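Local structure of 5-oxopent-3-ene-1,2,5-tricarboxylate decarboxylase (Exiguobacterium antarcticum B7, 6IYM) at residues L127-G132 / V219-E224. The protein belongs to the fumarylacetoacetate hydrolase family, shares that family's C-terminal domain, and carries a bound magnesium ion. Numbering follows the deposited sequence.
Sequences LAIIIG and VTILTE
Ile129 holds CG2 anti to its own backbone N, and this branch meets Leu222 CD2 at 4.1 Å. Its CG1 stands beside the backbone N, and the two branches reach different residues of helix 219-224. CD1, carried out by an extended chi2 of 164°, meets Ile221 CG2 at 4.2 Å. Leu222 has CD1 anti to CA (chi2 168°), and CD2 is the branch turned off the chain toward the strand. There this one methyl also touches Ile131 CD1 at 3.6 Å, the closest approach of the contact. The side chains of Ile131 and Leu222 pass each other in opposite directions. Ile129 and Ile131 are two residues apart on the strand. Ile129 points at the helix, while Ile131 reaches it with CD1. All four side chains are buried and meet by apolar contact alone. The axes of the short segments 127-131 and 219-224 approach to 11.0 Å, with their N-to-C directions 52° apart. The contact itself is made by methyl groups. Val147 of strand 147-158 touches both Ile129 and Leu222. Ile237 of strand 236-238 touches Ile131 and Ile221. Strand 121-131 pairs antiparallel with both these strands, and helix 218-225 packs against this part of the mixed sheet.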
ATOM      1  N   LEU A 127       1.271  -7.068  17.278  1.00 33.62           N
ATOM      2  CA  LEU A 127       1.507  -5.699  17.791  1.00 35.63           C
ATOM      3  C   LEU A 127       1.716  -4.778  16.592  1.00 38.67           C
ATOM      4  O   LEU A 127       2.549  -5.101  15.737  1.00 40.46           O
ATOM      5  CB  LEU A 127       2.743  -5.700  18.687  1.00 40.55           C
ATOM      6  CG  LEU A 127       3.217  -4.328  19.160  1.00 38.29           C
ATOM      7  CD1 LEU A 127       2.159  -3.657  20.009  1.00 38.79           C
ATOM      8  CD2 LEU A 127       4.527  -4.462  19.932  1.00 39.94           C
ATOM      9  N   ALA A 128       0.965  -3.692  16.535  1.00 36.73           N
ATOM     10  CA  ALA A 128       1.033  -2.691  15.462  1.00 37.61           C
ATOM     11  C   ALA A 128       1.759  -1.462  15.990  1.00 38.93           C
ATOM     12  O   ALA A 128       1.322  -0.948  17.021  1.00 42.03           O
ATOM     13  CB  ALA A 128      -0.350  -2.315  15.022  1.00 39.06           C
ATOM     14  N   ILE A 129       2.818  -1.022  15.306  1.00 43.98           N
ATOM     15  CA  ILE A 129       3.448   0.321  15.521  1.00 40.29           C
ATOM     16  C   ILE A 129       2.673   1.392  14.740  1.00 38.29           C
ATOM     17  O   ILE A 129       2.511   1.247  13.505  1.00 42.62           O
ATOM     18  CB  ILE A 129       4.924   0.320  15.082  1.00 41.04           C
ATOM     19  CG1 ILE A 129       5.728  -0.804  15.737  1.00 41.74           C
ATOM     20  CG2 ILE A 129       5.548   1.688  15.325  1.00 38.56           C
ATOM     21  CD1 ILE A 129       7.060  -1.066  15.042  1.00 43.85           C
ATOM     22  N   ILE A 130       2.297   2.478  15.408  1.00 39.16           N
ATOM     23  CA  ILE A 130       1.649   3.666  14.792  1.00 41.48           C
ATOM     24  C   ILE A 130       2.670   4.808  14.673  1.00 39.89           C
ATOM     25  O   ILE A 130       3.078   5.336  15.696  1.00 43.31           O
ATOM     26  CB  ILE A 130       0.439   4.087  15.622  1.00 42.84           C
ATOM     27  CG1 ILE A 130      -0.498   2.909  15.898  1.00 45.61           C
ATOM     28  CG2 ILE A 130      -0.278   5.230  14.931  1.00 43.78           C
ATOM     29  CD1 ILE A 130      -1.234   2.436  14.677  1.00 48.23           C
ATOM     30  N   ILE A 131       3.033   5.203  13.458  1.00 42.79           N
ATOM     31  CA  ILE A 131       4.092   6.234  13.204  1.00 39.50           C
ATOM     32  C   ILE A 131       3.429   7.593  13.416  1.00 42.93           C
ATOM     33  O   ILE A 131       2.283   7.765  12.952  1.00 39.32           O
ATOM     34  CB  ILE A 131       4.687   6.069  11.796  1.00 41.92           C
ATOM     35  CG1 ILE A 131       5.323   4.690  11.615  1.00 42.77           C
ATOM     36  CG2 ILE A 131       5.648   7.196  11.446  1.00 40.55           C
ATOM     37  CD1 ILE A 131       6.541   4.455  12.473  1.00 45.88           C
ATOM     38  N   GLY A 132       4.091   8.480  14.159  1.00 42.70           N
ATOM     39  CA  GLY A 132       3.532   9.793  14.522  1.00 44.79           C
ATOM     40  C   GLY A 132       4.227  10.926  13.783  1.00 43.19           C
ATOM     41  O   GLY A 132       3.646  12.010  13.698  1.00 47.62           O
ATOM     42  N   VAL A 219      12.466  -1.185  17.835  1.00 50.56           N
ATOM     43  CA  VAL A 219      13.521  -0.243  17.344  1.00 49.08           C
ATOM     44  C   VAL A 219      14.210  -0.817  16.099  1.00 45.24           C
ATOM     45  O   VAL A 219      14.297  -0.081  15.105  1.00 50.06           O
ATOM     46  CB  VAL A 219      14.497   0.193  18.452  1.00 55.71           C
ATOM     47  CG1 VAL A 219      15.756   0.836  17.899  1.00 59.31           C
ATOM     48  CG2 VAL A 219      13.817   1.159  19.408  1.00 57.04           C
ATOM     49  N   THR A 220      14.587  -2.095  16.062  1.00 47.52           N
ATOM     50  CA  THR A 220      15.242  -2.712  14.867  1.00 43.65           C
ATOM     51  C   THR A 220      14.298  -2.703  13.657  1.00 45.82           C
ATOM     52  O   THR A 220      14.752  -2.490  12.519  1.00 39.18           O
ATOM     53  CB  THR A 220      15.688  -4.150  15.151  1.00 49.35           C
ATOM     54  OG1 THR A 220      16.371  -4.113  16.396  1.00 50.36           O
ATOM     55  CG2 THR A 220      16.590  -4.743  14.096  1.00 52.56           C
ATOM     56  N   ILE A 221      13.014  -2.990  13.863  1.00 48.98           N
ATOM     57  CA  ILE A 221      12.028  -2.943  12.750  1.00 46.17           C
ATOM     58  C   ILE A 221      12.049  -1.516  12.173  1.00 41.13           C
ATOM     59  O   ILE A 221      12.250  -1.390  10.966  1.00 39.71           O
ATOM     60  CB  ILE A 221      10.627  -3.392  13.218  1.00 44.94           C
ATOM     61  CG1 ILE A 221      10.566  -4.913  13.416  1.00 43.35           C
ATOM     62  CG2 ILE A 221       9.581  -2.887  12.250  1.00 43.18           C
ATOM     63  CD1 ILE A 221       9.436  -5.382  14.277  1.00 46.81           C
ATOM     64  N   LEU A 222      11.883  -0.489  13.006  1.00 43.59           N
ATOM     65  CA  LEU A 222      11.833   0.934  12.572  1.00 45.74           C
ATOM     66  C   LEU A 222      13.107   1.307  11.802  1.00 52.41           C
ATOM     67  O   LEU A 222      12.998   1.827  10.670  1.00 47.02           O
ATOM     68  CB  LEU A 222      11.663   1.817  13.805  1.00 47.71           C
ATOM     69  CG  LEU A 222      10.306   1.728  14.500  1.00 46.38           C
ATOM     70  CD1 LEU A 222      10.372   2.421  15.856  1.00 47.21           C
ATOM     71  CD2 LEU A 222       9.222   2.338  13.641  1.00 45.22           C
ATOM     72  N   THR A 223      14.269   1.019  12.394  1.00 53.02           N
ATOM     73  CA  THR A 223      15.628   1.194  11.800  1.00 53.66           C
ATOM     74  C   THR A 223      15.709   0.551  10.408  1.00 53.31           C
ATOM     75  O   THR A 223      16.146   1.232   9.460  1.00 55.96           O
ATOM     76  CB  THR A 223      16.662   0.579  12.748  1.00 53.52           C
ATOM     77  OG1 THR A 223      16.822   1.546  13.796  1.00 52.49           O
ATOM     78  CG2 THR A 223      17.942   0.204  12.041  1.00 59.29           C
ATOM     79  N   GLU A 224      15.309  -0.716  10.274  1.00 49.46           N
ATOM     80  CA  GLU A 224      15.484  -1.503   9.024  1.00 49.70           C
ATOM     81  C   GLU A 224      14.474  -1.065   7.951  1.00 51.64           C
ATOM     82  O   GLU A 224      14.846  -0.969   6.775  1.00 49.16           O
ATOM     83  CB  GLU A 224      15.315  -2.989   9.328  1.00 59.09           C
ATOM     84  CG  GLU A 224      16.479  -3.586  10.079  1.00 68.17           C
ATOM     85  CD  GLU A 224      17.691  -3.800   9.197  1.00 80.57           C
ATOM     86  OE1 GLU A 224      17.595  -4.641   8.268  1.00 91.36           O
ATOM     87  OE2 GLU A 224      18.709  -3.100   9.413  1.00 81.02           O
TER